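Local coordinates for xylulokinase (PDB 5VM1), which probably catalyses the ATP-dependent phosphorylation of D-xylulose to D-xylulose 5-phosphate, as a member of the FGGY family of carbohydrate kinases, at residues 91-94 with 95-99; 141-145 with 146-150; 163-166 with 167-170. All coordinates share one frame; numbering follows the deposited sequence.

Interaction 1: 91-94 with 95-99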
ATOM      1  N   THR A  91       1.494   2.018 -17.372  1.00 32.76           N
ATOM      2  CA  THR A  91       1.690   3.171 -18.255  1.00 36.51           C
ATOM      3  C   THR A  91       2.489   2.709 -19.479  1.00 36.03           C
ATOM      4  O   THR A  91       3.671   2.371 -19.362  1.00 34.42           O
ATOM      5  CB  THR A  91       2.447   4.304 -17.546  1.00 34.85           C
ATOM      6  OG1 THR A  91       2.096   4.339 -16.163  1.00 28.05           O
ATOM      7  CG2 THR A  91       2.120   5.669 -18.166  1.00 34.99           C
ATOM      8  N   LEU A  92       1.856   2.716 -20.652  1.00 31.43           N
ATOM      9  CA  LEU A  92       2.465   2.218 -21.881  1.00 35.12           C
ATOM     10  C   LEU A  92       3.007   3.387 -22.714  1.00 41.60           C
ATOM     11  O   LEU A  92       2.252   4.282 -23.105  1.00 39.93           O
ATOM     12  CB  LEU A  92       1.445   1.386 -22.666  1.00 41.39           C
ATOM     13  CG  LEU A  92       0.523   0.457 -21.832  1.00 36.87           C
ATOM     14  CD1 LEU A  92      -0.322  -0.474 -22.713  1.00 32.86           C
ATOM     15  CD2 LEU A  92       1.248  -0.330 -20.719  1.00 32.59           C
ATOM     16  N   LEU A  93       4.306   3.361 -23.016  1.00 39.71           N
ATOM     17  CA  LEU A  93       4.928   4.404 -23.818  1.00 44.45           C
ATOM     18  C   LEU A  93       5.397   3.837 -25.151  1.00 50.86           C
ATOM     19  O   LEU A  93       5.824   2.679 -25.233  1.00 48.99           O
ATOM     20  CB  LEU A  93       6.108   5.032 -23.082  1.00 37.47           C
ATOM     21  CG  LEU A  93       5.750   5.530 -21.686  1.00 48.76           C
ATOM     22  CD1 LEU A  93       6.908   6.304 -21.102  1.00 44.05           C
ATOM     23  CD2 LEU A  93       4.473   6.371 -21.702  1.00 43.35           C
ATOM     24  N   ASP A  94       5.371   4.680 -26.190  1.00 45.24           N
ATOM     25  CA  ASP A  94       5.799   4.247 -27.515  1.00 48.12           C
ATOM     26  C   ASP A  94       7.301   4.516 -27.679  1.00 52.88           C
ATOM     27  O   ASP A  94       8.026   4.673 -26.693  1.00 47.79           O
ATOM     28  CB  ASP A  94       4.957   4.917 -28.613  1.00 53.39           C
ATOM     29  CG  ASP A  94       5.112   6.434 -28.664  1.00 55.78           C
ATOM     30  OD1 ASP A  94       5.970   7.000 -27.964  1.00 58.82           O
ATOM     31  OD2 ASP A  94       4.385   7.072 -29.452  1.00 56.55           O
ATOM     32  N   ALA A  95       7.792   4.529 -28.925  1.00 55.22           N
ATOM     33  CA  ALA A  95       9.224   4.714 -29.155  1.00 57.75           C
ATOM     34  C   ALA A  95       9.695   6.098 -28.731  1.00 58.61           C
ATOM     35  O   ALA A  95      10.854   6.262 -28.329  1.00 56.84           O
ATOM     36  CB  ALA A  95       9.554   4.480 -30.623  1.00 53.11           C
ATOM     37  N   GLU A  96       8.807   7.087 -28.788  1.00 59.20           N
ATOM     38  CA  GLU A  96       9.098   8.470 -28.434  1.00 65.06           C
ATOM     39  C   GLU A  96       8.605   8.854 -27.045  1.00 63.16           C
ATOM     40  O   GLU A  96       8.435  10.045 -26.768  1.00 67.66           O
ATOM     41  CB  GLU A  96       8.449   9.415 -29.440  1.00 71.05           C
ATOM     42  CG  GLU A  96       9.150   9.613 -30.731  1.00 83.00           C
ATOM     43  CD  GLU A  96       8.479  10.716 -31.502  1.00100.33           C
ATOM     44  OE1 GLU A  96       7.281  10.568 -31.831  1.00104.67           O
ATOM     45  OE2 GLU A  96       9.134  11.751 -31.734  1.00108.84           O
ATOM     46  N   ASP A  97       8.358   7.890 -26.173  1.00 60.46           N
ATOM     47  CA  ASP A  97       7.878   8.148 -24.823  1.00 59.30           C
ATOM     48  C   ASP A  97       6.482   8.751 -24.773  1.00 54.38           C
ATOM     49  O   ASP A  97       6.085   9.271 -23.715  1.00 49.27           O
ATOM     50  CB  ASP A  97       8.819   9.069 -24.058  1.00 60.45           C
ATOM     51  CG  ASP A  97      10.139   8.432 -23.800  1.00 59.27           C
ATOM     52  OD1 ASP A  97      10.230   7.192 -23.908  1.00 59.27           O
ATOM     53  OD2 ASP A  97      11.067   9.162 -23.432  1.00 59.14           O
ATOM     54  N   ARG A  98       5.726   8.724 -25.877  1.00 46.21           N
ATOM     55  CA  ARG A  98       4.341   9.182 -25.842  1.00 46.32           C
ATOM     56  C   ARG A  98       3.438   8.146 -25.162  1.00 51.40           C
ATOM     57  O   ARG A  98       3.620   6.929 -25.320  1.00 45.74           O
ATOM     58  CB  ARG A  98       3.825   9.462 -27.256  1.00 49.21           C
ATOM     59  CG  ARG A  98       4.346  10.736 -27.866  1.00 53.34           C
ATOM     60  CD  ARG A  98       3.639  11.059 -29.168  1.00 71.53           C
ATOM     61  NE  ARG A  98       4.469  10.778 -30.342  1.00 84.43           N
ATOM     62  CZ  ARG A  98       4.234   9.799 -31.215  1.00 86.01           C
ATOM     63  NH1 ARG A  98       3.184   9.002 -31.058  1.00 92.08           N
ATOM     64  NH2 ARG A  98       5.040   9.624 -32.252  1.00 78.50           N
ATOM     65  N   VAL A  99       2.433   8.638 -24.438  1.00 46.49           N
ATOM     66  CA  VAL A  99       1.536   7.767 -23.695  1.00 40.58           C
ATOM     67  C   VAL A  99       0.561   7.161 -24.684  1.00 47.50           C
ATOM     68  O   VAL A  99      -0.171   7.885 -25.359  1.00 58.43           O
ATOM     69  CB  VAL A  99       0.791   8.527 -22.593  1.00 40.02           C
ATOM     70  CG1 VAL A  99      -0.254   7.627 -21.962  1.00 38.20           C
ATOM     71  CG2 VAL A  99       1.773   8.991 -21.527  1.00 39.05           C
TER
HETATM   72  O   HOH W   1       9.685   4.036 -24.521  1.00 37.70           O

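Interaction 2: 141-145 with 146-150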
ATOM      1  N   LEU A 141      -1.389  -6.271 -19.306  1.00 35.56           N
ATOM      2  CA  LEU A 141      -0.739  -6.242 -20.608  1.00 33.00           C
ATOM      3  C   LEU A 141      -1.186  -7.372 -21.518  1.00 41.12           C
ATOM      4  O   LEU A 141      -1.150  -7.217 -22.748  1.00 38.56           O
ATOM      5  CB  LEU A 141       0.779  -6.236 -20.481  1.00 29.90           C
ATOM      6  CG  LEU A 141       1.030  -4.735 -20.587  1.00 41.07           C
ATOM      7  CD1 LEU A 141       1.131  -4.005 -19.231  1.00 28.01           C
ATOM      8  CD2 LEU A 141       2.090  -4.385 -21.617  1.00 37.04           C
ATOM      9  N   VAL A 142      -1.607  -8.506 -20.958  1.00 42.39           N
ATOM     10  CA  VAL A 142      -2.263  -9.492 -21.796  1.00 34.16           C
ATOM     11  C   VAL A 142      -3.592  -8.933 -22.291  1.00 45.96           C
ATOM     12  O   VAL A 142      -3.945  -9.079 -23.472  1.00 40.32           O
ATOM     13  CB  VAL A 142      -2.415 -10.815 -21.033  1.00 42.17           C
ATOM     14  CG1 VAL A 142      -3.022 -11.906 -21.951  1.00 36.80           C
ATOM     15  CG2 VAL A 142      -1.076 -11.238 -20.401  1.00 33.50           C
ATOM     16  N   TRP A 143      -4.319  -8.229 -21.409  1.00 42.34           N
ATOM     17  CA  TRP A 143      -5.565  -7.571 -21.797  1.00 35.35           C
ATOM     18  C   TRP A 143      -5.363  -6.669 -22.995  1.00 36.28           C
ATOM     19  O   TRP A 143      -6.132  -6.731 -23.962  1.00 43.61           O
ATOM     20  CB  TRP A 143      -6.162  -6.749 -20.626  1.00 37.77           C
ATOM     21  CG  TRP A 143      -7.550  -6.268 -20.961  1.00 35.87           C
ATOM     22  CD1 TRP A 143      -8.716  -6.972 -20.792  1.00 37.35           C
ATOM     23  CD2 TRP A 143      -7.929  -5.016 -21.573  1.00 36.68           C
ATOM     24  NE1 TRP A 143      -9.783  -6.250 -21.266  1.00 39.03           N
ATOM     25  CE2 TRP A 143      -9.334  -5.050 -21.753  1.00 40.87           C
ATOM     26  CE3 TRP A 143      -7.226  -3.879 -21.995  1.00 36.25           C
ATOM     27  CZ2 TRP A 143     -10.050  -3.978 -22.312  1.00 40.21           C
ATOM     28  CZ3 TRP A 143      -7.940  -2.828 -22.561  1.00 48.92           C
ATOM     29  CH2 TRP A 143      -9.341  -2.888 -22.712  1.00 42.01           C
ATOM     30  N   VAL A 144      -4.326  -5.824 -22.942  1.00 46.09           N
ATOM     31  CA  VAL A 144      -4.041  -4.871 -24.014  1.00 45.79           C
ATOM     32  C   VAL A 144      -3.690  -5.602 -25.309  1.00 37.98           C
ATOM     33  O   VAL A 144      -4.149  -5.227 -26.393  1.00 39.94           O
ATOM     34  CB  VAL A 144      -2.918  -3.899 -23.579  1.00 40.49           C
ATOM     35  CG1 VAL A 144      -2.560  -2.914 -24.692  1.00 36.15           C
ATOM     36  CG2 VAL A 144      -3.304  -3.141 -22.323  1.00 33.25           C
ATOM     37  N   ALA A 145      -2.899  -6.676 -25.219  1.00 45.46           N
ATOM     38  CA  ALA A 145      -2.532  -7.432 -26.417  1.00 39.64           C
ATOM     39  C   ALA A 145      -3.750  -8.013 -27.127  1.00 41.81           C
ATOM     40  O   ALA A 145      -3.729  -8.177 -28.351  1.00 52.90           O
ATOM     41  CB  ALA A 145      -1.522  -8.528 -26.055  1.00 39.13           C
ATOM     42  N   ARG A 146      -4.819  -8.307 -26.391  1.00 41.52           N
ATOM     43  CA  ARG A 146      -5.984  -8.967 -26.958  1.00 43.81           C
ATOM     44  C   ARG A 146      -7.092  -8.022 -27.371  1.00 51.56           C
ATOM     45  O   ARG A 146      -7.778  -8.288 -28.370  1.00 47.69           O
ATOM     46  CB  ARG A 146      -6.587  -9.941 -25.941  1.00 43.40           C
ATOM     47  CG  ARG A 146      -5.683 -11.064 -25.535  1.00 42.80           C
ATOM     48  CD  ARG A 146      -6.353 -11.956 -24.527  1.00 42.77           C
ATOM     49  NE  ARG A 146      -5.474 -13.069 -24.210  1.00 56.66           N
ATOM     50  CZ  ARG A 146      -5.688 -13.969 -23.263  1.00 48.33           C
ATOM     51  NH1 ARG A 146      -6.767 -13.911 -22.492  1.00 42.67           N
ATOM     52  NH2 ARG A 146      -4.801 -14.931 -23.097  1.00 42.89           N
ATOM     53  N   ASN A 147      -7.228  -6.892 -26.685  1.00 44.67           N
ATOM     54  CA  ASN A 147      -8.338  -5.988 -26.938  1.00 45.02           C
ATOM     55  C   ASN A 147      -7.901  -4.678 -27.561  1.00 52.28           C
ATOM     56  O   ASN A 147      -8.707  -4.031 -28.236  1.00 51.15           O
ATOM     57  CB  ASN A 147      -9.099  -5.700 -25.639  1.00 43.82           C
ATOM     58  CG  ASN A 147      -9.689  -6.947 -25.032  1.00 47.20           C
ATOM     59  OD1 ASN A 147      -9.146  -7.503 -24.065  1.00 48.17           O
ATOM     60  ND2 ASN A 147     -10.785  -7.426 -25.617  1.00 46.70           N
ATOM     61  N   GLU A 148      -6.646  -4.274 -27.351  1.00 43.59           N
ATOM     62  CA  GLU A 148      -6.099  -3.063 -27.941  1.00 44.13           C
ATOM     63  C   GLU A 148      -4.761  -3.376 -28.616  1.00 44.19           C
ATOM     64  O   GLU A 148      -3.717  -2.844 -28.248  1.00 44.83           O
ATOM     65  CB  GLU A 148      -5.931  -1.959 -26.917  1.00 42.34           C
ATOM     66  CG  GLU A 148      -7.157  -1.630 -26.142  1.00 42.34           C
ATOM     67  CD  GLU A 148      -6.942  -0.396 -25.318  1.00 57.59           C
ATOM     68  OE1 GLU A 148      -7.930   0.303 -24.978  1.00 62.71           O
ATOM     69  OE2 GLU A 148      -5.760  -0.104 -25.057  1.00 39.70           O
ATOM     70  N   ALA A 149      -4.808  -4.240 -29.636  1.00 46.16           N
ATOM     71  CA  ALA A 149      -3.596  -4.783 -30.240  1.00 46.52           C
ATOM     72  C   ALA A 149      -2.755  -3.723 -30.952  1.00 52.21           C
ATOM     73  O   ALA A 149      -1.526  -3.860 -31.009  1.00 54.93           O
ATOM     74  CB  ALA A 149      -3.959  -5.918 -31.188  1.00 48.86           C
ATOM     75  N   ASP A 150      -3.382  -2.684 -31.525  1.00 55.83           N
ATOM     76  CA  ASP A 150      -2.613  -1.607 -32.157  1.00 50.33           C
ATOM     77  C   ASP A 150      -1.735  -0.872 -31.151  1.00 53.50           C
ATOM     78  O   ASP A 150      -0.604  -0.487 -31.464  1.00 66.61           O
ATOM     79  CB  ASP A 150      -3.540  -0.613 -32.873  1.00 53.22           C
ATOM     80  CG  ASP A 150      -4.626  -0.010 -31.970  1.00 56.42           C
ATOM     81  OD1 ASP A 150      -4.821  -0.439 -30.804  1.00 49.26           O
ATOM     82  OD2 ASP A 150      -5.315   0.914 -32.474  1.00 65.68           O
TER

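Interaction 3: 163-166 with 167-170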
ATOM      1  N   ASP A 163       7.359   5.999 -11.640  1.00 34.52           N
ATOM      2  CA  ASP A 163       8.467   5.922 -12.578  1.00 36.88           C
ATOM      3  C   ASP A 163       8.202   6.725 -13.858  1.00 40.77           C
ATOM      4  O   ASP A 163       9.152   7.098 -14.550  1.00 41.76           O
ATOM      5  CB  ASP A 163       8.801   4.454 -12.860  1.00 37.26           C
ATOM      6  CG  ASP A 163       9.117   3.645 -11.567  1.00 41.04           C
ATOM      7  OD1 ASP A 163       9.730   4.188 -10.612  1.00 38.86           O
ATOM      8  OD2 ASP A 163       8.779   2.440 -11.519  1.00 39.81           O
ATOM      9  N   TYR A 164       6.939   6.945 -14.234  1.00 41.96           N
ATOM     10  CA  TYR A 164       6.661   7.914 -15.295  1.00 40.96           C
ATOM     11  C   TYR A 164       6.959   9.326 -14.816  1.00 42.85           C
ATOM     12  O   TYR A 164       7.349  10.203 -15.603  1.00 35.66           O
ATOM     13  CB  TYR A 164       5.203   7.851 -15.767  1.00 31.70           C
ATOM     14  CG  TYR A 164       4.932   8.814 -16.914  1.00 33.86           C
ATOM     15  CD1 TYR A 164       5.213   8.451 -18.234  1.00 34.80           C
ATOM     16  CD2 TYR A 164       4.429  10.082 -16.686  1.00 35.29           C
ATOM     17  CE1 TYR A 164       4.984   9.326 -19.294  1.00 42.27           C
ATOM     18  CE2 TYR A 164       4.189  10.979 -17.752  1.00 37.89           C
ATOM     19  CZ  TYR A 164       4.472  10.596 -19.048  1.00 43.25           C
ATOM     20  OH  TYR A 164       4.247  11.463 -20.103  1.00 43.66           O
ATOM     21  N   LEU A 165       6.641   9.595 -13.556  1.00 39.54           N
ATOM     22  CA  LEU A 165       6.993  10.876 -12.986  1.00 37.65           C
ATOM     23  C   LEU A 165       8.514  11.055 -12.968  1.00 46.89           C
ATOM     24  O   LEU A 165       9.022  12.146 -13.255  1.00 47.50           O
ATOM     25  CB  LEU A 165       6.358  10.988 -11.603  1.00 33.67           C
ATOM     26  CG  LEU A 165       6.129  12.393 -11.038  1.00 38.10           C
ATOM     27  CD1 LEU A 165       5.131  13.221 -11.844  1.00 40.85           C
ATOM     28  CD2 LEU A 165       5.686  12.259  -9.604  1.00 36.24           C
ATOM     29  N   ARG A 166       9.259   9.982 -12.665  1.00 42.75           N
ATOM     30  CA  ARG A 166      10.716  10.055 -12.688  1.00 45.04           C
ATOM     31  C   ARG A 166      11.227  10.300 -14.104  1.00 47.91           C
ATOM     32  O   ARG A 166      12.283  10.926 -14.289  1.00 43.86           O
ATOM     33  CB  ARG A 166      11.339   8.779 -12.101  1.00 37.52           C
ATOM     34  CG  ARG A 166      12.892   8.775 -12.080  1.00 39.40           C
ATOM     35  CD  ARG A 166      13.489   7.395 -12.329  1.00 35.37           C
ATOM     36  NE  ARG A 166      12.858   6.406 -11.458  1.00 33.11           N
ATOM     37  CZ  ARG A 166      13.039   6.311 -10.138  1.00 32.71           C
ATOM     38  NH1 ARG A 166      12.389   5.372  -9.456  1.00 30.89           N
ATOM     39  NH2 ARG A 166      13.863   7.131  -9.496  1.00 34.37           N
ATOM     40  N   LEU A 167      10.525   9.761 -15.109  1.00 45.91           N
ATOM     41  CA  LEU A 167      10.913   9.993 -16.495  1.00 44.31           C
ATOM     42  C   LEU A 167      10.803  11.465 -16.834  1.00 53.87           C
ATOM     43  O   LEU A 167      11.680  12.027 -17.498  1.00 61.95           O
ATOM     44  CB  LEU A 167      10.030   9.183 -17.438  1.00 37.87           C
ATOM     45  CG  LEU A 167      10.266   9.354 -18.938  1.00 42.74           C
ATOM     46  CD1 LEU A 167      11.656   8.886 -19.347  1.00 41.19           C
ATOM     47  CD2 LEU A 167       9.190   8.638 -19.721  1.00 38.99           C
ATOM     48  N   TRP A 168       9.733  12.109 -16.365  1.00 46.19           N
ATOM     49  CA  TRP A 168       9.586  13.553 -16.508  1.00 43.63           C
ATOM     50  C   TRP A 168      10.662  14.314 -15.717  1.00 45.28           C
ATOM     51  O   TRP A 168      11.174  15.335 -16.184  1.00 48.26           O
ATOM     52  CB  TRP A 168       8.165  13.952 -16.096  1.00 42.93           C
ATOM     53  CG  TRP A 168       7.970  15.419 -15.927  1.00 52.87           C
ATOM     54  CD1 TRP A 168       8.082  16.367 -16.882  1.00 48.59           C
ATOM     55  CD2 TRP A 168       7.685  16.115 -14.695  1.00 53.10           C
ATOM     56  NE1 TRP A 168       7.864  17.615 -16.337  1.00 59.84           N
ATOM     57  CE2 TRP A 168       7.619  17.487 -14.997  1.00 50.02           C
ATOM     58  CE3 TRP A 168       7.474  15.704 -13.374  1.00 50.55           C
ATOM     59  CZ2 TRP A 168       7.348  18.457 -14.030  1.00 50.36           C
ATOM     60  CZ3 TRP A 168       7.198  16.679 -12.410  1.00 46.94           C
ATOM     61  CH2 TRP A 168       7.136  18.030 -12.745  1.00 48.74           C
ATOM     62  N   LEU A 169      10.997  13.847 -14.509  1.00 43.68           N
ATOM     63  CA  LEU A 169      11.952  14.548 -13.648  1.00 53.22           C
ATOM     64  C   LEU A 169      13.398  14.373 -14.118  1.00 59.37           C
ATOM     65  O   LEU A 169      14.170  15.337 -14.132  1.00 49.99           O
ATOM     66  CB  LEU A 169      11.796  14.037 -12.216  1.00 51.36           C
ATOM     67  CG  LEU A 169      10.530  14.440 -11.449  1.00 44.51           C
ATOM     68  CD1 LEU A 169      10.461  13.709 -10.110  1.00 40.29           C
ATOM     69  CD2 LEU A 169      10.538  15.947 -11.226  1.00 45.23           C
ATOM     70  N   THR A 170      13.788  13.152 -14.502  1.00 64.00           N
ATOM     71  CA  THR A 170      15.184  12.825 -14.766  1.00 54.27           C
ATOM     72  C   THR A 170      15.482  12.474 -16.207  1.00 55.04           C
ATOM     73  O   THR A 170      16.648  12.527 -16.600  1.00 60.78           O
ATOM     74  CB  THR A 170      15.650  11.617 -13.930  1.00 54.70           C
ATOM     75  OG1 THR A 170      15.029  10.424 -14.432  1.00 50.78           O
ATOM     76  CG2 THR A 170      15.344  11.797 -12.461  1.00 47.02           C
TER

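Interaction 1: 91-94 with 95-99
The carboxylate of D94 lies across the start of the R98 side chain, with OD1 and OD2 close to CB of R98 and OD2 carrying on over one face of the guanidinium. With chi1 at 64°, CG of D94 sits between its own backbone N and carbonyl carbon, which turns the carboxylate back over the residues that follow. OD1 accepts from N of R98 at 2.7 Å, met from above the carboxylate plane, and takes a weaker bond from N of E96. OD2 stands 2.8 Å from NH1 of R98, but the two flat groups are 87° apart and no N-H points at the oxygen, making this a purely electrostatic salt bridge. The guanidinium also pairs with E96, and the three charges form a network. These contacts surround a type I beta turn from D94 to D97, closed by the bond from N of D97 to O of D94 (3.3 Å), just after strand 91-93. Beyond the turn the chain doubles back, and N of D94 donates to O of R98 at 3.0 Å. L93 and V99 are joined by a single beta bridge, their CD2 and CG2 methyls 3.8 Å apart. D97 OD1 is bonded by Y173.

Interaction 2: 141-145 with 146-150
V142 lays its CG1 methyl over one face of the R146 guanidinium, 3.5 Å from NE; the two side chains run alongside each other and point the same way. CG1 is placed there by a chi1 of -176°, anti to the backbone N, while R146 reaches past it fully extended to a salt bridge with E117. W143 comes next, and the side chain of N147 crosses that of W143 at about a right angle, passing over one face of the indole. CB of N147 makes a CH-pi contact 3.9 Å from the centroid of the six-membered ring, 14° off the normal. The same tryptophan meets E148 obliquely, its CZ3 3.8 Å from CD of the glutamate. O of W143 accepts two backbone bonds, from N of N147 at 2.9 Å and from N of R146 at 3.2 Å. V144 follows, its O taking N of E148 at 2.8 Å where helix 137-147 ends; E148 is also the N-cap residue of helix 149-153. O of A145 lies 3.6 Å from CB of A149. The junction meets its surroundings on several sides: E148 pairs with R101, W143 makes a cation-pi contact with R110 and meets the W48 ring, V142 packs on helix 112-120, and L141 and V144 rest on L92 of strand 91-93.

Interaction 3: 163-166 with 167-170
L165 and W168 run side by side along helix 161-170, pointing the same way, and CD1 of the leucine reaches the six-membered part of the indole obliquely, 3.7 Å from CE3. The helix belongs to the N-terminal domain of the FGGY kinase, a member of the actin-like ATPase clan. One residue back, Y164 and L167 make a looser apolar contact, CD1 to CD2 4.3 Å, with CD2 of the leucine set obliquely to the phenol ring. The Y164 and W168 side chains both pack against helix 53-70, while R166 and T170 touch V237 of strand 236-242. On another side of the helix, D163 and R166 form a salt bridge: NH1 donates to OD1 at 3.1 Å, approaching the anti side of the carboxylate and 29° out of its plane. R166 starts with CG anti to the backbone N and then bends at chi2 and chi3, which brings the guanidinium back to D163, one turn earlier. The group is held further by backbone carbonyls of A238, G239 and I174, so that several acceptors fix its rotation and a buried charge is well supplied with partners. OD2 of D163 is bonded by S175. The side chain of D14, predicted to be important for activity, is about 8 Å from that of L165, and the side chain of M87, predicted to bind substrate, about 9 Å from that of D163. R166 and T170 cross at an angle, the aliphatic CG of the arginine 3.6 Å from OG1 of the threonine. At the end of the helix O of R166 takes two bonds from T170, reached from opposite faces of its carbonyl plane: N at 2.7 Å and the hydroxyl OG1, which also bonds N of E172, at 2.8 Å.

In the fold
The three contacts follow one another along the N-terminal FGGY domain, and interaction 1 lies between the other two. Its centre is about 15 Å from that of interaction 2 and about 13 Å from that of interaction 3, whose own centres are about 25 Å apart and which do not touch. Strand 91-93, which pairs with strand 157-159 in a small antiparallel sheet, sends L92 to L141 and V144 of helix 137-147 and L93 to Y164 and L167 of helix 161-170. V99 also meets Y164. The strand-and-turn segment thus packs between the two helices, joining the surface helix junction to the buried helix near the predicted activity and substrate-binding residues D14 and M87.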